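PDB 4FBL: LipS lipolytic enzyme from Unidentified, which hydrolyses lipid ester bonds as a thermostable lipase of the alpha/beta hydrolase fold, probably through a serine nucleophile. Local coordinates for residues L45-S50 against G73-G78; G78-T83 against E116-V121; G130-V135 against A208-L213; P160-L165 against K201-I206; M212-V217 against G237-N242. All coordinates share one frame; numbering follows the deposited sequence.

From the N terminus, contact 1 closes the first loop, which carries strand 52-57, and fixes edge strand 45-47 beside the end of helix 68-76. Contact 2 opens at Gly78, the residue it shares with contact 1, and closes a largely helical excursion by setting strand 80-83 against the end of helix 101-118. Contact 3 closes the long loop from helix 129-140 to helix 200-213. Contact 4 lies within that loop and joins helix 160-166 to the same helix 200-213. Contact 5 starts at Met212 and Leu213, where contact 3 ends, and brings helix 235-243 alongside. Contacts 3, 4 and 5 all reach the second subunit; contacts 1 and 2 do not.

Contact 1. Residues L45-S50 against G73-G78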
# COMPACT_ATOMS: atom_id res chain seq x y z
N LEU C 45 -9.32 -25.27 -8.74
CA LEU C 45 -9.64 -25.98 -9.98
C LEU C 45 -8.46 -25.87 -10.93
O LEU C 45 -7.99 -24.77 -11.21
CB LEU C 45 -10.93 -25.38 -10.57
CG LEU C 45 -11.30 -25.39 -12.08
CD1 LEU C 45 -10.55 -26.40 -12.96
CD2 LEU C 45 -12.83 -25.44 -12.31
N TYR C 46 -7.91 -27.02 -11.34
CA TYR C 46 -6.80 -27.16 -12.26
C TYR C 46 -7.38 -28.05 -13.38
O TYR C 46 -8.11 -29.03 -13.09
CB TYR C 46 -5.57 -27.81 -11.58
CG TYR C 46 -4.92 -26.85 -10.63
CD1 TYR C 46 -4.05 -25.83 -11.11
CD2 TYR C 46 -5.21 -26.90 -9.26
CE1 TYR C 46 -3.50 -24.89 -10.24
CE2 TYR C 46 -4.65 -25.94 -8.37
CZ TYR C 46 -3.81 -24.94 -8.87
OH TYR C 46 -3.25 -24.04 -7.99
N SER C 47 -7.19 -27.66 -14.64
CA SER C 47 -7.75 -28.46 -15.74
C SER C 47 -6.75 -28.34 -16.87
O SER C 47 -6.33 -27.22 -17.18
CB SER C 47 -9.12 -27.92 -16.13
OG SER C 47 -9.52 -28.51 -17.36
N VAL C 48 -6.26 -29.46 -17.40
CA VAL C 48 -5.24 -29.33 -18.45
C VAL C 48 -5.93 -29.47 -19.81
O VAL C 48 -6.76 -30.34 -19.97
CB VAL C 48 -4.21 -30.42 -18.30
CG1 VAL C 48 -3.08 -30.30 -19.43
CG2 VAL C 48 -3.70 -30.45 -16.85
N GLY C 49 -5.61 -28.61 -20.78
CA GLY C 49 -6.35 -28.58 -22.07
C GLY C 49 -5.34 -28.20 -23.16
O GLY C 49 -4.26 -28.75 -23.20
N SER C 50 -5.63 -27.16 -23.93
CA SER C 50 -4.68 -26.67 -24.96
C SER C 50 -3.51 -25.86 -24.50
O SER C 50 -3.31 -25.60 -23.30
CB SER C 50 -5.36 -25.86 -26.04
OG SER C 50 -6.04 -24.71 -25.52
N GLY C 73 -16.40 -22.79 -17.25
CA GLY C 73 -16.54 -22.25 -18.59
C GLY C 73 -15.29 -22.26 -19.45
O GLY C 73 -15.36 -22.72 -20.58
N PHE C 74 -14.14 -21.73 -18.97
CA PHE C 74 -12.93 -21.75 -19.75
C PHE C 74 -12.45 -23.19 -19.93
O PHE C 74 -11.86 -23.50 -20.96
CB PHE C 74 -11.74 -20.97 -19.07
CG PHE C 74 -12.02 -19.50 -18.78
CD1 PHE C 74 -12.66 -18.67 -19.74
CD2 PHE C 74 -11.63 -18.95 -17.52
CE1 PHE C 74 -12.91 -17.34 -19.49
CE2 PHE C 74 -11.90 -17.59 -17.22
CZ PHE C 74 -12.53 -16.74 -18.25
N ALA C 75 -12.55 -24.04 -18.90
CA ALA C 75 -12.14 -25.45 -19.09
C ALA C 75 -13.03 -26.22 -20.15
O ALA C 75 -12.47 -26.92 -21.00
CB ALA C 75 -12.02 -26.22 -17.81
N ARG C 76 -14.35 -26.06 -20.11
CA ARG C 76 -15.20 -26.64 -21.16
C ARG C 76 -14.89 -26.10 -22.53
O ARG C 76 -15.15 -26.78 -23.51
CB ARG C 76 -16.65 -26.39 -20.94
CG ARG C 76 -17.09 -27.00 -19.73
CD ARG C 76 -18.54 -27.00 -19.74
NE ARG C 76 -18.82 -27.43 -18.41
CZ ARG C 76 -19.19 -26.62 -17.44
NH1 ARG C 76 -19.38 -25.30 -17.67
NH2 ARG C 76 -19.37 -27.15 -16.24
N ALA C 77 -14.33 -24.90 -22.63
CA ALA C 77 -13.99 -24.42 -23.95
C ALA C 77 -12.65 -25.02 -24.39
O ALA C 77 -12.24 -24.87 -25.53
CB ALA C 77 -14.02 -22.94 -24.02
N GLY C 78 -11.97 -25.76 -23.51
CA GLY C 78 -10.76 -26.45 -23.99
C GLY C 78 -9.45 -25.86 -23.52
O GLY C 78 -8.41 -26.45 -23.70
O HOH W 1 -9.57 -27.89 -19.90
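The flat carbonyl group of Gly78 is met end-on by the backbone of Ser50: Ser50 N donates to Gly78 O at 2.9 Å, with a C=O...N angle of 164°, and Gly49 CA comes to 3.4 Å from the same oxygen in a CA-H...O contact. This grip joins the chain that leaves edge strand 45-47 to the Schellman motif ending helix 68-76, at the edge of the alpha/beta hydrolase sheet. Gly78 turns the chain out of the helix with a positive phi of 107°, a conformation that suits a glycine, and its N bonds back to Ala75 O at 2.8 Å. The turn leaves Gly78 O facing Gly49 and Ser50. Glycine on the opposing side, at Gly49, lets the two backbones draw close, with Gly49 CA and Gly78 CA 5.3 Å apart.

One helical turn earlier the contact passes to side chains. Ser47 points at the helix, and its hydroxyl lies anti to the backbone N (chi1 168°), which brings OG to 3.4 Å from the methyl of Ala75. Strand 45-47 is itself held by backbone bonds to strand 80-83, whose Val81 also packs on Ala75, so that the helix end rests against two neighbouring strands. At this surface contact a water bridges the segments: Ser47 OG donates to it at 2.6 Å, and it donates in turn to Ala75 O at 3.2 Å.

Contact 2. Residues G78-T83 against E116-V121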
# COMPACT_ATOMS: atom_id res chain seq x y z
N GLY C 78 -11.97 -25.76 -23.51
CA GLY C 78 -10.76 -26.45 -23.99
C GLY C 78 -9.45 -25.86 -23.52
O GLY C 78 -8.41 -26.45 -23.70
N TYR C 79 -9.50 -24.68 -22.87
CA TYR C 79 -8.27 -24.02 -22.36
C TYR C 79 -7.67 -24.78 -21.16
O TYR C 79 -8.41 -25.36 -20.46
CB TYR C 79 -8.61 -22.54 -21.93
CG TYR C 79 -9.06 -21.73 -23.16
CD1 TYR C 79 -8.16 -21.45 -24.19
CD2 TYR C 79 -10.39 -21.34 -23.31
CE1 TYR C 79 -8.56 -20.81 -25.37
CE2 TYR C 79 -10.80 -20.63 -24.50
CZ TYR C 79 -9.89 -20.40 -25.50
OH TYR C 79 -10.28 -19.67 -26.61
N THR C 80 -6.37 -24.74 -20.97
CA THR C 80 -5.73 -25.09 -19.67
C THR C 80 -6.11 -23.96 -18.64
O THR C 80 -6.18 -22.78 -19.06
CB THR C 80 -4.22 -25.23 -19.85
OG1 THR C 80 -3.96 -26.32 -20.77
CG2 THR C 80 -3.47 -25.53 -18.54
N VAL C 81 -6.47 -24.36 -17.41
CA VAL C 81 -7.07 -23.48 -16.38
C VAL C 81 -6.37 -23.72 -15.04
O VAL C 81 -6.23 -24.89 -14.61
CB VAL C 81 -8.60 -23.64 -16.19
CG1 VAL C 81 -9.13 -22.60 -15.17
CG2 VAL C 81 -9.39 -23.38 -17.52
N ALA C 82 -5.86 -22.65 -14.41
CA ALA C 82 -5.40 -22.71 -12.99
C ALA C 82 -6.22 -21.69 -12.21
O ALA C 82 -6.11 -20.46 -12.48
CB ALA C 82 -3.89 -22.37 -12.86
N THR C 83 -7.00 -22.19 -11.21
CA THR C 83 -7.79 -21.37 -10.34
C THR C 83 -7.28 -21.70 -8.94
O THR C 83 -7.82 -22.58 -8.30
CB THR C 83 -9.28 -21.73 -10.41
OG1 THR C 83 -9.62 -21.69 -11.79
CG2 THR C 83 -10.14 -20.65 -9.67
N GLU C 116 2.81 -22.20 -17.47
CA GLU C 116 3.88 -22.13 -18.45
C GLU C 116 4.48 -23.51 -18.78
O GLU C 116 4.88 -23.74 -19.88
CB GLU C 116 4.98 -21.20 -17.99
CG GLU C 116 4.72 -19.80 -18.32
CD GLU C 116 5.34 -18.89 -17.29
OE1 GLU C 116 4.98 -17.70 -17.26
OE2 GLU C 116 6.18 -19.33 -16.48
N GLU C 117 4.55 -24.41 -17.82
CA GLU C 117 4.82 -25.82 -18.13
C GLU C 117 3.89 -26.44 -19.20
O GLU C 117 4.34 -27.22 -19.99
CB GLU C 117 4.77 -26.65 -16.81
CG GLU C 117 6.04 -26.43 -15.94
CD GLU C 117 5.93 -27.01 -14.49
OE1 GLU C 117 4.95 -27.62 -14.06
OE2 GLU C 117 6.87 -26.87 -13.73
N ARG C 118 2.61 -26.11 -19.19
CA ARG C 118 1.61 -26.65 -20.05
C ARG C 118 1.13 -25.81 -21.28
O ARG C 118 0.28 -26.29 -22.03
CB ARG C 118 0.39 -27.00 -19.18
CG ARG C 118 0.80 -28.04 -18.07
CD ARG C 118 -0.23 -28.10 -16.97
NE ARG C 118 0.01 -29.25 -16.12
CZ ARG C 118 0.95 -29.28 -15.18
NH1 ARG C 118 1.72 -28.22 -14.98
NH2 ARG C 118 1.16 -30.38 -14.45
N CYS C 119 1.62 -24.59 -21.45
CA CYS C 119 0.99 -23.58 -22.32
C CYS C 119 1.99 -22.68 -22.93
O CYS C 119 2.97 -22.34 -22.35
CB CYS C 119 0.03 -22.68 -21.50
SG CYS C 119 -1.18 -23.63 -20.82
N ASP C 120 1.66 -22.18 -24.13
CA ASP C 120 2.45 -21.17 -24.83
C ASP C 120 1.96 -19.73 -24.64
O ASP C 120 2.64 -18.84 -24.96
CB ASP C 120 2.30 -21.45 -26.39
CG ASP C 120 2.93 -22.80 -26.79
OD1 ASP C 120 3.93 -23.18 -26.11
OD2 ASP C 120 2.42 -23.48 -27.74
N VAL C 121 0.69 -19.56 -24.33
CA VAL C 121 0.01 -18.24 -24.27
C VAL C 121 -0.72 -18.22 -22.92
O VAL C 121 -1.34 -19.21 -22.58
CB VAL C 121 -1.08 -18.18 -25.40
CG1 VAL C 121 -1.69 -16.80 -25.54
CG2 VAL C 121 -0.45 -18.62 -26.69
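Thr80 OG1 is held by two backbone groups of the loop before strand 52-57, accepting from Gly49 N and donating to Ser50 O, while the rest of the same side chain packs against Cys119. In the alpha/beta hydrolase sheet Thr80 lies on strand 80-83, and Cys119 lies in the short link from helix 101-118 to strand 121-127, so the contact sets the end of a helix against strand 80-83 on that helix's side of the sheet. The threonine divides its work between its two branches. With chi1 at -62° the hydroxyl stands beside the backbone N, toward the loop 49-50, and the methyl CG2 takes the place opposite that N, toward Arg118.

The sulfur sits alongside the threonine: Cys119 SG is 3.6 Å from Thr80 CB and 3.7 Å from Thr80 CG2, so it rests against the carbon branch and is not bonded to the hydroxyl. Both residues are buried, and the polar atom of Thr80 is satisfied by the loop. Helix residues Trp114 and Leu115 also pack on Thr80.

Arg118 adds only the root of its side chain, which crosses that of Thr80 at about a right angle; its extended remainder then leads away. There the guanidinium is held by Trp114, through a hydrogen bond from NH1 to the backbone O and a cation-pi contact with the ring, and by a salt bridge of Arg118 NH1 to Glu117 OE1 at 3.4 Å, whose hydrogen bond is weak. Nearer the strand, Arg118 CB lies 4.2 Å from Thr80 CG2.

Contact 3. Residues G130-V135 against A208-L213; sequences GGALTV and AVAEML
The methyl of Ala210 reaches into the flank of the helical segment 130-135, where its CB lies 3.4 Å from Ala132 O and 4.0 Å from Val135 CG1. In return Val135 CG1 lies against the backbone of the other helix, 3.6 Å from Ala210 O. Small side chains let the two backbones come near: Val135 CA and Ala210 CA are 5.7 Å apart, and the methyls of Ala132 and Ala210 are separated by 4.4 Å.

Around these contacts, Leu155 packs on both alanines and Ile206 on Ala132. Behind them, helix 129-140 is braced internally, since Gly130 O accepts from Thr134 N and, at 2.8 Å, from Thr134 OG1, the two donors arriving from opposite faces of the carbonyl plane. On the outer side of helix 200-213, Glu211 OE2 forms a salt bridge with Arg156 NH2 of the second subunit.

Gly130 ends a GxSxG sequence that probably forms the nucleophile elbow, so the contact packs the helix following that elbow, a hallmark of the alpha/beta hydrolase fold, against a helix of the region inserted between strands 147-151 and 221-226.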
# COMPACT_ATOMS: atom_id res chain seq x y z
N GLY C 130 -8.19 -10.30 -6.41
CA GLY C 130 -7.66 -11.16 -7.54
C GLY C 130 -7.59 -10.35 -8.81
O GLY C 130 -6.71 -10.54 -9.68
N GLY C 131 -8.42 -9.33 -8.91
CA GLY C 131 -8.29 -8.47 -10.09
C GLY C 131 -7.14 -7.45 -9.93
O GLY C 131 -6.51 -7.01 -10.93
N ALA C 132 -6.81 -7.11 -8.69
CA ALA C 132 -5.60 -6.26 -8.43
C ALA C 132 -4.33 -7.09 -8.66
O ALA C 132 -3.32 -6.58 -9.21
CB ALA C 132 -5.63 -5.74 -6.92
N LEU C 133 -4.39 -8.38 -8.29
CA LEU C 133 -3.34 -9.30 -8.61
C LEU C 133 -3.12 -9.54 -10.13
O LEU C 133 -1.97 -9.82 -10.55
CB LEU C 133 -3.52 -10.63 -7.87
CG LEU C 133 -3.22 -10.60 -6.35
CD1 LEU C 133 -3.83 -11.82 -5.68
CD2 LEU C 133 -1.69 -10.57 -6.11
N THR C 134 -4.20 -9.49 -10.90
CA THR C 134 -4.18 -9.63 -12.34
C THR C 134 -3.39 -8.40 -12.89
O THR C 134 -2.46 -8.55 -13.72
CB THR C 134 -5.62 -9.63 -12.87
OG1 THR C 134 -6.28 -10.82 -12.44
CG2 THR C 134 -5.69 -9.57 -14.38
N VAL C 135 -3.75 -7.19 -12.41
CA VAL C 135 -3.02 -5.96 -12.77
C VAL C 135 -1.59 -6.06 -12.29
O VAL C 135 -0.70 -5.72 -13.03
CB VAL C 135 -3.67 -4.71 -12.23
CG1 VAL C 135 -2.76 -3.45 -12.53
CG2 VAL C 135 -5.02 -4.51 -12.91
N ALA C 208 -2.16 -1.01 -3.74
CA ALA C 208 -1.21 0.10 -4.05
C ALA C 208 -0.05 -0.26 -5.05
O ALA C 208 0.32 0.55 -5.91
CB ALA C 208 -0.63 0.65 -2.77
N VAL C 209 0.52 -1.45 -4.89
CA VAL C 209 1.59 -1.88 -5.78
C VAL C 209 1.01 -1.97 -7.20
O VAL C 209 1.60 -1.45 -8.16
CB VAL C 209 2.28 -3.18 -5.32
CG1 VAL C 209 3.22 -3.74 -6.47
CG2 VAL C 209 3.08 -2.89 -4.00
N ALA C 210 -0.20 -2.55 -7.33
CA ALA C 210 -0.84 -2.64 -8.67
C ALA C 210 -1.10 -1.34 -9.28
O ALA C 210 -0.85 -1.16 -10.53
CB ALA C 210 -2.22 -3.45 -8.60
N GLU C 211 -1.72 -0.44 -8.48
CA GLU C 211 -1.91 0.90 -8.98
C GLU C 211 -0.59 1.54 -9.52
O GLU C 211 -0.60 2.22 -10.56
CB GLU C 211 -2.51 1.82 -7.91
CG GLU C 211 -2.94 3.15 -8.61
CD GLU C 211 -3.61 4.20 -7.61
OE1 GLU C 211 -3.93 3.86 -6.49
OE2 GLU C 211 -3.86 5.36 -7.98
N MET C 212 0.49 1.43 -8.75
CA MET C 212 1.77 2.06 -9.16
C MET C 212 2.41 1.40 -10.45
O MET C 212 3.10 2.07 -11.25
CB MET C 212 2.75 1.97 -7.99
CG MET C 212 3.92 3.04 -8.11
SD MET C 212 5.07 3.07 -6.74
CE MET C 212 3.89 3.19 -5.31
N LEU C 213 2.14 0.09 -10.66
CA LEU C 213 2.52 -0.60 -11.91
C LEU C 213 1.70 -0.31 -13.20
O LEU C 213 2.14 -0.66 -14.31
CB LEU C 213 2.44 -2.08 -11.68
CG LEU C 213 3.48 -2.64 -10.76
CD1 LEU C 213 3.23 -4.17 -10.42
CD2 LEU C 213 4.86 -2.54 -11.42

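Contact 4. Residues P160-L165 against K201-I206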
# COMPACT_ATOMS: atom_id res chain seq x y z
N PRO C 160 -11.41 5.12 4.98
CA PRO C 160 -10.67 5.48 6.22
C PRO C 160 -10.84 4.47 7.33
O PRO C 160 -9.87 4.14 8.02
CB PRO C 160 -11.26 6.85 6.59
CG PRO C 160 -11.62 7.51 5.16
CD PRO C 160 -12.18 6.25 4.39
N ASP C 161 -12.03 3.87 7.47
CA ASP C 161 -12.26 2.90 8.53
C ASP C 161 -11.39 1.66 8.31
O ASP C 161 -10.85 1.09 9.23
CB ASP C 161 -13.73 2.41 8.48
CG ASP C 161 -14.76 3.43 9.08
OD1 ASP C 161 -14.41 4.56 9.54
OD2 ASP C 161 -15.96 3.07 9.04
N LEU C 162 -11.33 1.20 7.06
CA LEU C 162 -10.46 0.03 6.80
C LEU C 162 -8.97 0.36 7.11
O LEU C 162 -8.28 -0.39 7.80
CB LEU C 162 -10.55 -0.31 5.29
CG LEU C 162 -9.98 -1.62 4.90
CD1 LEU C 162 -10.87 -2.79 5.30
CD2 LEU C 162 -9.75 -1.45 3.39
N ALA C 163 -8.52 1.50 6.57
CA ALA C 163 -7.10 1.95 6.73
C ALA C 163 -6.78 2.05 8.25
O ALA C 163 -5.67 1.73 8.68
CB ALA C 163 -6.94 3.26 5.98
N ALA C 164 -7.78 2.42 9.08
CA ALA C 164 -7.55 2.50 10.55
C ALA C 164 -7.49 1.19 11.25
O ALA C 164 -7.11 1.13 12.44
CB ALA C 164 -8.64 3.41 11.28
N LEU C 165 -7.81 0.10 10.53
CA LEU C 165 -7.57 -1.25 11.05
C LEU C 165 -6.21 -1.82 10.64
O LEU C 165 -5.71 -2.81 11.25
CB LEU C 165 -8.70 -2.19 10.60
CG LEU C 165 -10.08 -1.76 11.20
CD1 LEU C 165 -11.28 -2.25 10.32
CD2 LEU C 165 -10.16 -2.16 12.67
N LYS C 201 -3.81 -5.15 6.15
CA LYS C 201 -2.66 -4.36 5.65
C LYS C 201 -2.18 -4.89 4.22
O LYS C 201 -1.91 -4.11 3.29
CB LYS C 201 -1.54 -4.33 6.69
CG LYS C 201 -0.78 -5.61 6.86
CD LYS C 201 0.31 -5.59 7.95
CE LYS C 201 -0.27 -5.46 9.37
NZ LYS C 201 -0.88 -6.75 9.91
N HIS C 202 -2.21 -6.22 4.07
CA HIS C 202 -1.88 -6.90 2.80
C HIS C 202 -2.83 -6.65 1.68
O HIS C 202 -2.39 -6.56 0.52
CB HIS C 202 -1.75 -8.37 3.15
CG HIS C 202 -0.65 -8.55 4.14
ND1 HIS C 202 -0.83 -9.05 5.43
CD2 HIS C 202 0.67 -8.28 4.02
CE1 HIS C 202 0.33 -9.05 6.06
NE2 HIS C 202 1.27 -8.61 5.21
N LEU C 203 -4.14 -6.53 1.96
CA LEU C 203 -5.03 -6.12 0.91
C LEU C 203 -4.66 -4.77 0.36
O LEU C 203 -4.68 -4.53 -0.89
CB LEU C 203 -6.48 -6.09 1.41
CG LEU C 203 -7.60 -5.46 0.55
CD1 LEU C 203 -7.88 -6.11 -0.77
CD2 LEU C 203 -9.00 -5.34 1.31
N ILE C 204 -4.39 -3.82 1.24
CA ILE C 204 -4.13 -2.42 0.80
C ILE C 204 -2.76 -2.39 0.02
O ILE C 204 -2.65 -1.69 -0.99
CB ILE C 204 -4.06 -1.45 2.07
CG1 ILE C 204 -5.50 -1.13 2.57
CG2 ILE C 204 -3.44 -0.13 1.67
CD1 ILE C 204 -5.62 -0.67 4.05
N THR C 205 -1.80 -3.17 0.48
CA THR C 205 -0.45 -3.21 -0.12
C THR C 205 -0.57 -3.65 -1.61
O THR C 205 -0.09 -2.97 -2.57
CB THR C 205 0.54 -4.20 0.62
OG1 THR C 205 0.80 -3.74 1.98
CG2 THR C 205 1.89 -4.27 -0.14
N ILE C 206 -1.29 -4.79 -1.82
CA ILE C 206 -1.47 -5.30 -3.17
C ILE C 206 -2.13 -4.26 -4.02
O ILE C 206 -1.72 -4.06 -5.18
CB ILE C 206 -2.36 -6.61 -3.26
CG1 ILE C 206 -1.74 -7.77 -2.52
CG2 ILE C 206 -2.58 -6.99 -4.78
CD1 ILE C 206 -0.52 -8.14 -3.17
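The helical segments 160-165, with Leu162 and Ala163, and 201-206, with Leu203 and Ile204, approach to 10.0 Å between their axes, with their N-to-C directions at 117°, so they run across each other and only a few side chains span the interval. Ile204 is the main bridge. Its CG1 branch stands beside the backbone N (chi1 -79°) and continues extended, which carries the terminal CD1 to the facing helix. There CD1 lies 4.0 Å from Ala163 CA, meeting the backbone itself where the small alanine permits it, and 4.3 Å from Leu162 CD2.

Leu162 answers from its own helix with one methyl. Its CD2 meets the tip of Ile204 and also stands 4.5 Å from Leu203 CD2, tying two successive residues of the partner helix into one apolar patch. These are ordinary van der Waals distances, without a polar link between the segments. Met157 and Ile200 add further apolar surface around Leu162.

The polar groups look elsewhere. Lys201 NZ bonds to Pro198 O, Leu162 N is bound by Ser159 OG, and Thr205 OG1 shares a hydrogen bond with Thr205 OG1 of the second subunit, whose Met212 also packs on Ala163.

Leu203 faces inward to Phe60 and Met129, with its side chain about 7 Å from the bound spermidine. Both helices belong to the insertion between strands 147-151 and 221-226, the position of the cap in alpha/beta hydrolases, consistent with a roof beside the ligand pocket.

Contact 5. Residues M212-V217 against G237-N242; sequences MLLPRV and GELIYN
Leu214 joins the two segments through its two methyls, each meeting a different residue of helix 235-243: Leu239 and Ile240. That helix is the connection of a beta-alpha-beta crossover between the parallel strands 221-226 and 249-254 of the alpha/beta hydrolase sheet, and Leu214 lies in the 3-10 turn that follows helix 200-213.

Apolar packing carries the contact. The leucine side chain stands beside its backbone N (chi1 -81°) and runs out toward the helix, meeting the side chain of Ile240 at about a right angle. Its CD2 lies 4.1 Å from Ile240 CG2 and equally near Ile240 CA, so it rests on the helix backbone as well as on the branch. The other methyl, Leu214 CD1, is 4.5 Å from Leu239 CD1. Val135 and Ile244 pack on Leu214 from outside the two segments, and Ile240 continues inward to Ile223 of the sheet.

Hydrogen bonds hold each side in shape and do not join them. The 3-10 turn is formed by Arg216 N to Leu213 O at 2.8 Å and Val217 N to Leu214 O at 3.0 Å, while Arg216 NH1 reaches Gly139 O. In the helix, Tyr241 N bonds to Gly237 O at 2.9 Å.

A cation-pi contact links Lys249 to the ring of Tyr241. The second subunit packs its Pro160 on Pro215. Leu214 CD1 also lies against the helix backbone, 4.0 Å from Leu239 O.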
# COMPACT_ATOMS: atom_id res chain seq x y z
N MET C 212 0.49 1.43 -8.75
CA MET C 212 1.77 2.06 -9.16
C MET C 212 2.41 1.40 -10.45
O MET C 212 3.10 2.07 -11.25
CB MET C 212 2.75 1.97 -7.99
CG MET C 212 3.92 3.04 -8.11
SD MET C 212 5.07 3.07 -6.74
CE MET C 212 3.89 3.19 -5.31
N LEU C 213 2.14 0.09 -10.66
CA LEU C 213 2.52 -0.60 -11.91
C LEU C 213 1.70 -0.31 -13.20
O LEU C 213 2.14 -0.66 -14.31
CB LEU C 213 2.44 -2.08 -11.68
CG LEU C 213 3.48 -2.64 -10.76
CD1 LEU C 213 3.23 -4.17 -10.42
CD2 LEU C 213 4.86 -2.54 -11.42
N LEU C 214 0.53 0.32 -13.08
CA LEU C 214 -0.33 0.49 -14.20
C LEU C 214 0.36 0.92 -15.53
O LEU C 214 0.06 0.34 -16.55
CB LEU C 214 -1.45 1.47 -13.84
CG LEU C 214 -2.66 0.92 -13.04
CD1 LEU C 214 -3.58 2.06 -12.46
CD2 LEU C 214 -3.50 -0.03 -13.86
N PRO C 215 1.26 1.95 -15.54
CA PRO C 215 1.90 2.43 -16.80
C PRO C 215 2.69 1.27 -17.47
O PRO C 215 2.84 1.21 -18.68
CB PRO C 215 2.91 3.51 -16.27
CG PRO C 215 2.07 4.10 -15.07
CD PRO C 215 1.65 2.79 -14.38
N ARG C 216 3.13 0.31 -16.70
CA ARG C 216 3.82 -0.85 -17.25
C ARG C 216 2.96 -1.94 -17.86
O ARG C 216 3.50 -2.83 -18.57
CB ARG C 216 4.59 -1.51 -16.17
CG ARG C 216 5.96 -0.94 -15.87
CD ARG C 216 6.34 -1.73 -14.67
NE ARG C 216 7.75 -1.94 -14.57
CZ ARG C 216 8.42 -3.08 -14.62
NH1 ARG C 216 7.88 -4.28 -14.81
NH2 ARG C 216 9.73 -2.96 -14.46
N VAL C 217 1.66 -1.91 -17.62
CA VAL C 217 0.76 -2.92 -18.22
C VAL C 217 0.56 -2.56 -19.69
O VAL C 217 0.12 -1.46 -19.95
CB VAL C 217 -0.64 -2.94 -17.58
CG1 VAL C 217 -1.52 -3.94 -18.31
CG2 VAL C 217 -0.54 -3.29 -16.08
N GLY C 237 -12.53 0.94 -12.12
CA GLY C 237 -12.45 0.58 -13.55
C GLY C 237 -11.90 1.73 -14.39
O GLY C 237 -11.09 1.51 -15.34
N GLU C 238 -12.31 2.98 -14.07
CA GLU C 238 -11.80 4.17 -14.81
C GLU C 238 -10.32 4.40 -14.56
O GLU C 238 -9.56 4.69 -15.49
CB GLU C 238 -12.65 5.43 -14.51
CG GLU C 238 -14.08 5.24 -15.09
CD GLU C 238 -15.15 6.18 -14.55
OE1 GLU C 238 -15.87 6.74 -15.43
OE2 GLU C 238 -15.32 6.32 -13.30
N LEU C 239 -9.93 4.19 -13.31
CA LEU C 239 -8.59 4.31 -12.84
C LEU C 239 -7.66 3.42 -13.68
O LEU C 239 -6.63 3.87 -14.21
CB LEU C 239 -8.55 3.80 -11.38
CG LEU C 239 -7.62 4.33 -10.27
CD1 LEU C 239 -6.75 3.31 -9.54
CD2 LEU C 239 -6.83 5.71 -10.60
N ILE C 240 -8.04 2.13 -13.78
CA ILE C 240 -7.31 1.21 -14.64
C ILE C 240 -7.36 1.62 -16.12
O ILE C 240 -6.34 1.61 -16.82
CB ILE C 240 -7.88 -0.22 -14.45
CG1 ILE C 240 -7.72 -0.59 -12.94
CG2 ILE C 240 -7.15 -1.24 -15.37
CD1 ILE C 240 -8.49 -1.84 -12.53
N TYR C 241 -8.53 1.94 -16.63
CA TYR C 241 -8.63 2.23 -18.05
C TYR C 241 -7.70 3.40 -18.40
O TYR C 241 -6.95 3.36 -19.38
CB TYR C 241 -10.09 2.53 -18.40
CG TYR C 241 -10.31 2.81 -19.90
CD1 TYR C 241 -10.61 1.77 -20.78
CD2 TYR C 241 -10.15 4.15 -20.43
CE1 TYR C 241 -10.82 1.99 -22.14
CE2 TYR C 241 -10.32 4.38 -21.83
CZ TYR C 241 -10.67 3.30 -22.66
OH TYR C 241 -10.85 3.45 -24.04
N ASN C 242 -7.70 4.41 -17.55
CA ASN C 242 -6.94 5.63 -17.82
C ASN C 242 -5.45 5.50 -17.52
O ASN C 242 -4.70 6.26 -18.06
CB ASN C 242 -7.49 6.79 -16.96
CG ASN C 242 -8.87 7.25 -17.36
OD1 ASN C 242 -9.25 7.26 -18.56
ND2 ASN C 242 -9.64 7.67 -16.34